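Local coordinates for protein SusD homolog (Bacteroides thetaiotaomicron, PDB 3EHM) that probably binds mucin O-glycans at the cell surface as a SusD-like lipoprotein, helping a human gut symbiont to use host glycans, at residues Ile64-Asn69 against Gln440-Leu445; Lys436-Lys441 against Trp453-Arg458. All coordinates share one frame; numbering follows the deposited sequence.

Contact 1: residues Ile64-Asn69 against Gln440-Leu445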
ATOM      1  N   ILE A  64      -4.680   1.979   9.006  1.00 14.14           N
ATOM      2  CA  ILE A  64      -5.551   2.843   8.211  1.00 14.57           C
ATOM      3  C   ILE A  64      -7.001   2.396   8.085  1.00 13.91           C
ATOM      4  O   ILE A  64      -7.781   3.012   7.365  1.00 13.45           O
ATOM      5  CB  ILE A  64      -4.990   3.045   6.797  1.00 16.46           C
ATOM      6  CG1 ILE A  64      -4.937   1.698   6.070  1.00 17.70           C
ATOM      7  CG2 ILE A  64      -3.623   3.713   6.876  1.00 16.10           C
ATOM      8  CD1 ILE A  64      -4.278   1.757   4.726  1.00 19.18           C
ATOM      9  N   GLY A  65      -7.363   1.313   8.755  1.00 14.36           N
ATOM     10  CA  GLY A  65      -8.748   0.885   8.722  1.00 14.40           C
ATOM     11  C   GLY A  65      -9.263   0.068   7.558  1.00 13.90           C
ATOM     12  O   GLY A  65     -10.482  -0.013   7.367  1.00 13.38           O
ATOM     13  N   TYR A  66      -8.367  -0.505   6.759  1.00 13.44           N
ATOM     14  CA  TYR A  66      -8.803  -1.370   5.663  1.00 13.48           C
ATOM     15  C   TYR A  66      -9.300  -2.633   6.364  1.00 13.40           C
ATOM     16  O   TYR A  66     -10.302  -3.235   5.972  1.00 13.46           O
ATOM     17  CB  TYR A  66      -7.627  -1.780   4.764  1.00 14.40           C
ATOM     18  CG  TYR A  66      -7.355  -0.916   3.552  1.00 13.42           C
ATOM     19  CD1 TYR A  66      -6.353  -1.273   2.653  1.00 13.22           C
ATOM     20  CD2 TYR A  66      -8.091   0.240   3.294  1.00 12.32           C
ATOM     21  CE1 TYR A  66      -6.085  -0.509   1.527  1.00 12.14           C
ATOM     22  CE2 TYR A  66      -7.832   1.018   2.163  1.00 11.95           C
ATOM     23  CZ  TYR A  66      -6.826   0.633   1.286  1.00 11.71           C
ATOM     24  OH  TYR A  66      -6.551   1.377   0.167  1.00 11.17           O
ATOM     25  N   PHE A  67      -8.571  -3.024   7.406  1.00 12.61           N
ATOM     26  CA  PHE A  67      -8.890  -4.223   8.176  1.00 12.22           C
ATOM     27  C   PHE A  67      -8.943  -3.939   9.666  1.00 11.79           C
ATOM     28  O   PHE A  67      -8.473  -2.901  10.131  1.00 10.65           O
ATOM     29  CB  PHE A  67      -7.827  -5.311   7.956  1.00 12.75           C
ATOM     30  CG  PHE A  67      -7.463  -5.525   6.521  1.00 11.16           C
ATOM     31  CD1 PHE A  67      -6.208  -5.154   6.049  1.00 11.96           C
ATOM     32  CD2 PHE A  67      -8.377  -6.072   5.634  1.00 10.88           C
ATOM     33  CE1 PHE A  67      -5.869  -5.323   4.708  1.00 12.11           C
ATOM     34  CE2 PHE A  67      -8.051  -6.246   4.292  1.00 13.89           C
ATOM     35  CZ  PHE A  67      -6.792  -5.870   3.828  1.00 12.52           C
ATOM     36  N   GLY A  68      -9.511  -4.895  10.396  1.00 12.57           N
ATOM     37  CA  GLY A  68      -9.611  -4.822  11.840  1.00 13.83           C
ATOM     38  C   GLY A  68      -9.149  -6.185  12.325  1.00 14.10           C
ATOM     39  O   GLY A  68      -9.485  -7.192  11.700  1.00 15.66           O
ATOM     40  N   ASN A  69      -8.379  -6.235  13.409  1.00 14.03           N
ATOM     41  CA  ASN A  69      -7.875  -7.509  13.921  1.00 13.26           C
ATOM     42  C   ASN A  69      -8.749  -8.132  15.010  1.00 14.04           C
ATOM     43  O   ASN A  69      -9.165  -7.451  15.950  1.00 14.16           O
ATOM     44  CB  ASN A  69      -6.466  -7.346  14.511  1.00 12.74           C
ATOM     45  CG  ASN A  69      -5.468  -6.749  13.534  1.00 14.37           C
ATOM     46  OD1 ASN A  69      -5.368  -7.177  12.381  1.00 14.18           O
ATOM     47  ND2 ASN A  69      -4.704  -5.766  14.004  1.00 12.76           N
ATOM     48  N   GLN A 440     -10.750   9.071  -2.228  1.00 12.19           N
ATOM     49  CA  GLN A 440     -11.237   8.185  -3.277  1.00 13.22           C
ATOM     50  C   GLN A 440     -10.136   7.233  -3.743  1.00 13.62           C
ATOM     51  O   GLN A 440     -10.415   6.094  -4.113  1.00 14.04           O
ATOM     52  CB  GLN A 440     -11.777   8.998  -4.451  1.00 13.55           C
ATOM     53  CG  GLN A 440     -13.144   9.611  -4.178  1.00 13.91           C
ATOM     54  CD  GLN A 440     -14.184   8.564  -3.820  1.00 15.00           C
ATOM     55  OE1 GLN A 440     -14.308   7.543  -4.499  1.00 14.85           O
ATOM     56  NE2 GLN A 440     -14.946   8.817  -2.757  1.00 13.75           N
ATOM     57  N   LYS A 441      -8.886   7.692  -3.723  1.00 13.22           N
ATOM     58  CA  LYS A 441      -7.780   6.828  -4.117  1.00 11.90           C
ATOM     59  C   LYS A 441      -7.658   5.723  -3.064  1.00 11.33           C
ATOM     60  O   LYS A 441      -7.407   4.570  -3.393  1.00 10.49           O
ATOM     61  CB  LYS A 441      -6.467   7.608  -4.212  1.00 13.16           C
ATOM     62  CG  LYS A 441      -5.293   6.735  -4.682  1.00 14.47           C
ATOM     63  CD  LYS A 441      -4.070   7.553  -5.071  1.00 16.30           C
ATOM     64  CE  LYS A 441      -3.434   8.228  -3.875  1.00 15.32           C
ATOM     65  NZ  LYS A 441      -2.192   8.941  -4.284  1.00 18.23           N
ATOM     66  N   TYR A 442      -7.849   6.097  -1.799  1.00 11.25           N
ATOM     67  CA  TYR A 442      -7.796   5.165  -0.668  1.00 11.09           C
ATOM     68  C   TYR A 442      -8.805   4.037  -0.905  1.00 10.50           C
ATOM     69  O   TYR A 442      -8.503   2.858  -0.714  1.00 11.14           O
ATOM     70  CB  TYR A 442      -8.149   5.919   0.625  1.00 10.03           C
ATOM     71  CG  TYR A 442      -8.448   5.060   1.849  1.00 11.10           C
ATOM     72  CD1 TYR A 442      -7.444   4.707   2.753  1.00 12.38           C
ATOM     73  CD2 TYR A 442      -9.750   4.648   2.127  1.00 12.02           C
ATOM     74  CE1 TYR A 442      -7.737   3.969   3.911  1.00 11.74           C
ATOM     75  CE2 TYR A 442     -10.053   3.917   3.272  1.00 10.93           C
ATOM     76  CZ  TYR A 442      -9.049   3.583   4.158  1.00 12.31           C
ATOM     77  OH  TYR A 442      -9.366   2.873   5.292  1.00 12.38           O
ATOM     78  N   LEU A 443     -10.011   4.412  -1.315  1.00 11.36           N
ATOM     79  CA  LEU A 443     -11.062   3.439  -1.588  1.00 11.23           C
ATOM     80  C   LEU A 443     -10.711   2.534  -2.776  1.00 11.41           C
ATOM     81  O   LEU A 443     -10.947   1.326  -2.739  1.00 10.85           O
ATOM     82  CB  LEU A 443     -12.382   4.174  -1.859  1.00 11.07           C
ATOM     83  CG  LEU A 443     -13.446   4.277  -0.755  1.00 17.46           C
ATOM     84  CD1 LEU A 443     -12.842   4.153   0.622  1.00 16.96           C
ATOM     85  CD2 LEU A 443     -14.198   5.583  -0.920  1.00 13.22           C
ATOM     86  N   ALA A 444     -10.138   3.119  -3.823  1.00 11.22           N
ATOM     87  CA  ALA A 444      -9.773   2.364  -5.021  1.00 11.93           C
ATOM     88  C   ALA A 444      -8.524   1.500  -4.853  1.00 11.98           C
ATOM     89  O   ALA A 444      -8.358   0.505  -5.557  1.00 14.56           O
ATOM     90  CB  ALA A 444      -9.582   3.317  -6.196  1.00 12.62           C
ATOM     91  N   LEU A 445      -7.643   1.882  -3.934  1.00 13.17           N
ATOM     92  CA  LEU A 445      -6.412   1.131  -3.692  1.00 13.11           C
ATOM     93  C   LEU A 445      -6.620  -0.176  -2.940  1.00 13.70           C
ATOM     94  O   LEU A 445      -5.769  -1.065  -2.991  1.00 14.79           O
ATOM     95  CB  LEU A 445      -5.412   1.990  -2.911  1.00 14.14           C
ATOM     96  CG  LEU A 445      -4.552   2.984  -3.694  1.00 14.05           C
ATOM     97  CD1 LEU A 445      -3.809   3.892  -2.723  1.00 14.36           C
ATOM     98  CD2 LEU A 445      -3.569   2.229  -4.576  1.00 14.56           C
TER

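Contact 2: residues Lys436-Lys441 against Trp453-Arg458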
ATOM      1  N   LYS A 436     -10.509  14.905  -1.191  1.00 11.99           N
ATOM      2  CA  LYS A 436     -11.427  14.081  -1.977  1.00 13.72           C
ATOM      3  C   LYS A 436     -10.623  13.111  -2.846  1.00 13.32           C
ATOM      4  O   LYS A 436     -10.936  11.922  -2.916  1.00 13.49           O
ATOM      5  CB  LYS A 436     -12.316  14.954  -2.879  1.00 14.12           C
ATOM      6  CG  LYS A 436     -13.348  15.815  -2.139  1.00 13.81           C
ATOM      7  CD  LYS A 436     -14.136  16.683  -3.120  1.00 13.44           C
ATOM      8  CE  LYS A 436     -15.138  17.598  -2.409  1.00 15.77           C
ATOM      9  NZ  LYS A 436     -16.229  16.838  -1.727  1.00 15.23           N
ATOM     10  N   ILE A 437      -9.587  13.627  -3.503  1.00 13.00           N
ATOM     11  CA  ILE A 437      -8.730  12.811  -4.363  1.00 11.76           C
ATOM     12  C   ILE A 437      -8.090  11.651  -3.597  1.00 12.33           C
ATOM     13  O   ILE A 437      -8.159  10.503  -4.029  1.00 11.55           O
ATOM     14  CB  ILE A 437      -7.598  13.659  -4.994  1.00 12.70           C
ATOM     15  CG1 ILE A 437      -8.189  14.670  -5.977  1.00 11.80           C
ATOM     16  CG2 ILE A 437      -6.587  12.748  -5.706  1.00  9.59           C
ATOM     17  CD1 ILE A 437      -7.182  15.697  -6.473  1.00 14.49           C
ATOM     18  N   ILE A 438      -7.466  11.957  -2.464  1.00 12.67           N
ATOM     19  CA  ILE A 438      -6.806  10.938  -1.656  1.00 12.56           C
ATOM     20  C   ILE A 438      -7.790   9.959  -1.020  1.00 12.23           C
ATOM     21  O   ILE A 438      -7.500   8.766  -0.900  1.00 13.38           O
ATOM     22  CB  ILE A 438      -5.950  11.584  -0.542  1.00 12.70           C
ATOM     23  CG1 ILE A 438      -4.925  12.536  -1.164  1.00 13.12           C
ATOM     24  CG2 ILE A 438      -5.237  10.503   0.267  1.00 10.69           C
ATOM     25  CD1 ILE A 438      -4.005  11.882  -2.193  1.00 13.36           C
ATOM     26  N   THR A 439      -8.949  10.463  -0.604  1.00 11.96           N
ATOM     27  CA  THR A 439      -9.961   9.614   0.013  1.00 12.08           C
ATOM     28  C   THR A 439     -10.494   8.607  -1.009  1.00 12.70           C
ATOM     29  O   THR A 439     -10.665   7.430  -0.702  1.00 12.14           O
ATOM     30  CB  THR A 439     -11.123  10.458   0.569  1.00 13.71           C
ATOM     31  OG1 THR A 439     -10.633  11.304   1.620  1.00 12.01           O
ATOM     32  CG2 THR A 439     -12.225   9.566   1.120  1.00 13.07           C
ATOM     33  N   GLN A 440     -10.750   9.071  -2.228  1.00 12.19           N
ATOM     34  CA  GLN A 440     -11.237   8.185  -3.277  1.00 13.22           C
ATOM     35  C   GLN A 440     -10.136   7.233  -3.743  1.00 13.62           C
ATOM     36  O   GLN A 440     -10.415   6.094  -4.113  1.00 14.04           O
ATOM     37  CB  GLN A 440     -11.777   8.998  -4.451  1.00 13.55           C
ATOM     38  CG  GLN A 440     -13.144   9.611  -4.178  1.00 13.91           C
ATOM     39  CD  GLN A 440     -14.184   8.564  -3.820  1.00 15.00           C
ATOM     40  OE1 GLN A 440     -14.308   7.543  -4.499  1.00 14.85           O
ATOM     41  NE2 GLN A 440     -14.946   8.817  -2.757  1.00 13.75           N
ATOM     42  N   LYS A 441      -8.886   7.692  -3.723  1.00 13.22           N
ATOM     43  CA  LYS A 441      -7.780   6.828  -4.117  1.00 11.90           C
ATOM     44  C   LYS A 441      -7.658   5.723  -3.064  1.00 11.33           C
ATOM     45  O   LYS A 441      -7.407   4.570  -3.393  1.00 10.49           O
ATOM     46  CB  LYS A 441      -6.467   7.608  -4.212  1.00 13.16           C
ATOM     47  CG  LYS A 441      -5.293   6.735  -4.682  1.00 14.47           C
ATOM     48  CD  LYS A 441      -4.070   7.553  -5.071  1.00 16.30           C
ATOM     49  CE  LYS A 441      -3.434   8.228  -3.875  1.00 15.32           C
ATOM     50  NZ  LYS A 441      -2.192   8.941  -4.284  1.00 18.23           N
ATOM     51  N   TRP A 453      -1.309   3.461   3.414  1.00 11.81           N
ATOM     52  CA  TRP A 453      -0.696   3.907   4.656  1.00 12.52           C
ATOM     53  C   TRP A 453       0.343   4.991   4.360  1.00 13.79           C
ATOM     54  O   TRP A 453       0.457   5.971   5.090  1.00 16.16           O
ATOM     55  CB  TRP A 453      -0.048   2.715   5.366  1.00 12.84           C
ATOM     56  CG  TRP A 453       0.652   3.064   6.633  1.00 13.26           C
ATOM     57  CD1 TRP A 453       0.273   4.001   7.553  1.00 14.95           C
ATOM     58  CD2 TRP A 453       1.825   2.439   7.156  1.00 15.07           C
ATOM     59  NE1 TRP A 453       1.139   3.995   8.620  1.00 15.04           N
ATOM     60  CE2 TRP A 453       2.103   3.045   8.403  1.00 15.04           C
ATOM     61  CE3 TRP A 453       2.671   1.420   6.696  1.00 15.58           C
ATOM     62  CZ2 TRP A 453       3.190   2.668   9.195  1.00 15.39           C
ATOM     63  CZ3 TRP A 453       3.756   1.043   7.488  1.00 15.33           C
ATOM     64  CH2 TRP A 453       4.002   1.669   8.724  1.00 14.64           C
ATOM     65  N   THR A 454       1.092   4.810   3.278  1.00 13.47           N
ATOM     66  CA  THR A 454       2.096   5.789   2.871  1.00 13.25           C
ATOM     67  C   THR A 454       1.413   7.100   2.474  1.00 12.23           C
ATOM     68  O   THR A 454       1.839   8.184   2.881  1.00 11.56           O
ATOM     69  CB  THR A 454       2.920   5.271   1.671  1.00 13.19           C
ATOM     70  OG1 THR A 454       3.650   4.105   2.069  1.00 14.67           O
ATOM     71  CG2 THR A 454       3.896   6.330   1.184  1.00 13.45           C
ATOM     72  N   GLU A 455       0.349   6.999   1.683  1.00 11.84           N
ATOM     73  CA  GLU A 455      -0.358   8.193   1.243  1.00 12.88           C
ATOM     74  C   GLU A 455      -1.017   8.946   2.387  1.00 11.63           C
ATOM     75  O   GLU A 455      -1.095  10.173   2.356  1.00 12.27           O
ATOM     76  CB  GLU A 455      -1.381   7.838   0.161  1.00 13.43           C
ATOM     77  CG  GLU A 455      -0.723   7.582  -1.182  1.00 14.70           C
ATOM     78  CD  GLU A 455      -0.018   8.820  -1.718  1.00 19.53           C
ATOM     79  OE1 GLU A 455      -0.694   9.672  -2.333  1.00 21.81           O
ATOM     80  OE2 GLU A 455       1.208   8.953  -1.511  1.00 18.85           O
ATOM     81  N   TYR A 456      -1.494   8.224   3.397  1.00 11.83           N
ATOM     82  CA  TYR A 456      -2.105   8.881   4.549  1.00 11.79           C
ATOM     83  C   TYR A 456      -1.035   9.666   5.308  1.00 11.24           C
ATOM     84  O   TYR A 456      -1.234  10.828   5.665  1.00 12.14           O
ATOM     85  CB  TYR A 456      -2.729   7.863   5.504  1.00 12.61           C
ATOM     86  CG  TYR A 456      -3.119   8.486   6.828  1.00 11.83           C
ATOM     87  CD1 TYR A 456      -4.269   9.269   6.942  1.00 11.55           C
ATOM     88  CD2 TYR A 456      -2.297   8.351   7.952  1.00 12.31           C
ATOM     89  CE1 TYR A 456      -4.593   9.908   8.140  1.00 14.59           C
ATOM     90  CE2 TYR A 456      -2.609   8.987   9.155  1.00 13.89           C
ATOM     91  CZ  TYR A 456      -3.757   9.763   9.240  1.00 15.59           C
ATOM     92  OH  TYR A 456      -4.070  10.398  10.419  1.00 16.64           O
ATOM     93  N   ARG A 457       0.095   9.021   5.562  1.00 10.28           N
ATOM     94  CA  ARG A 457       1.192   9.665   6.276  1.00 11.07           C
ATOM     95  C   ARG A 457       1.721  10.888   5.531  1.00 11.97           C
ATOM     96  O   ARG A 457       2.102  11.884   6.147  1.00 12.81           O
ATOM     97  CB  ARG A 457       2.329   8.668   6.504  1.00 10.35           C
ATOM     98  CG  ARG A 457       2.032   7.607   7.559  1.00 11.26           C
ATOM     99  CD  ARG A 457       3.165   6.596   7.638  1.00 11.77           C
ATOM    100  NE  ARG A 457       3.168   5.695   6.489  1.00 11.79           N
ATOM    101  CZ  ARG A 457       4.213   4.961   6.121  1.00 12.59           C
ATOM    102  NH1 ARG A 457       5.348   5.026   6.807  1.00 12.11           N
ATOM    103  NH2 ARG A 457       4.126   4.153   5.074  1.00 12.68           N
ATOM    104  N   ARG A 458       1.737  10.818   4.203  1.00 13.43           N
ATOM    105  CA  ARG A 458       2.227  11.935   3.401  1.00 12.98           C
ATOM    106  C   ARG A 458       1.276  13.129   3.389  1.00 13.45           C
ATOM    107  O   ARG A 458       1.707  14.272   3.565  1.00 12.54           O
ATOM    108  CB  ARG A 458       2.474  11.492   1.951  1.00 13.68           C
ATOM    109  CG  ARG A 458       2.856  12.639   1.006  1.00 12.16           C
ATOM    110  CD  ARG A 458       3.079  12.153  -0.429  1.00 15.42           C
ATOM    111  NE  ARG A 458       1.844  11.785  -1.127  1.00 11.67           N
ATOM    112  CZ  ARG A 458       1.083  12.634  -1.809  1.00 15.62           C
ATOM    113  NH1 ARG A 458       1.425  13.915  -1.894  1.00 12.46           N
ATOM    114  NH2 ARG A 458      -0.018  12.202  -2.418  1.00 13.29           N
TER

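Contact 1: residues Ile64-Asn69 against Gln440-Leu445
Tyr66 and Tyr442 lie alongside each other in opposite directions in this buried contact, and each hydroxyl donates to a backbone carbonyl of the other segment. Tyr442 OH donates to Ile64 O at 2.6 Å, from a position tilted 29° out of the carbonyl plane. In return Tyr66 OH donates to Tyr442 O, on helix 429-445, also at 2.6 Å, this time within the carbonyl plane and on a lone pair.

Between the two bonds the rings press together obliquely, their planes at 52°. Tyr66 CE2 sits 3.4 Å above one face of the Tyr442 ring, toward its rim. The Tyr442 ring gets there because its CG is anti to the backbone N (chi1 167°), which carries the ring along Ile64 and Tyr66 in the opposite sense. Ile64 CD1 covers a face of the Tyr66 ring over its centre, and Leu445 CB closes on Tyr66 OH at 3.3 Å.

Further out, Ile276 of helix 274-282 packs on both tyrosines and Thr275 on Tyr442, while Tyr446 meets the Tyr66 ring edge-to-face. The Ile64 carbonyl lies just before Gly65, which ends helix 60-63 with positive phi and two bonds back into its last turn, a Schellman motif, here docked by reciprocal tyrosine-to-carbonyl bonds onto a helix of the SusD-like fold.

Contact 2: residues Lys436-Lys441 against Trp453-Arg458
Glu455 reaches from helix 449-459 toward Lys441 and Ile438 of helix 429-445. Its CB points at the opposing helix, and CG, anti to the carbonyl carbon (chi1 -76°), passes Lys441 CE at 3.9 Å. A bend at chi2 then turns the carboxylate along its own helix, toward Arg458 one turn further on, bringing CD beside the edge of the Arg458 guanidinium.

At the tip, OE1 takes two donors from opposite faces of the carboxylate plane. Lys441 NZ comes from above that plane at 2.6 Å from Glu455 OE1, forming the salt bridge between the helices. Arg458 NH2 arrives on the syn side, also 2.6 Å from OE1, with an almost straight N-H...O angle of 178°. The other oxygen, OE2, accepts from Arg458 NE at 2.9 Å, so the arginine grips the carboxylate side-on with two nitrogens and fixes its rotation.

Lys441 NZ and Arg458 NH2 stand 4.3 Å apart, a repulsion that the shared carboxylate probably offsets. An alanine in place of Glu455 would probably leave these two cations facing each other without their common anion and open a gap beside Ile438 CD1. That methyl lies 4.0 Å from Glu455 OE1, an apolar border to the charges.

Arg214 of helix 197-215 also bridges Glu455 OE2, and Glu353 of helix 344-356 pairs with Arg458, extending the network to two more helices. The two segments run nearly antiparallel, at 162° with axes 10.7 Å apart: a helical hairpin held by a buried salt-bridge network, consistent with the tetratricopeptide-repeat relationship of the SusD family.

Overall arrangement
From the N terminus, the chain leaves helix 60-63, runs through Ile64-Asn69, which contains strand 67-69, and meets its partner in contact 1 only after some 370 residues, much of them helical. Contact 1 therefore closes a very long loop, bringing an early part of the chain onto the later part of helix 429-445. Contact 2 is local: it starts slightly earlier on that same helix and closes a short connection to helix 449-459. Since 436-441 and 440-445 overlap at Gln440 and Lys441 while 453-458 lies beyond both, the two closures cross. They also touch, through Ile64 CD1 and Trp453 N, 3.7 Å apart, joining the early segment to both arms of the hairpin.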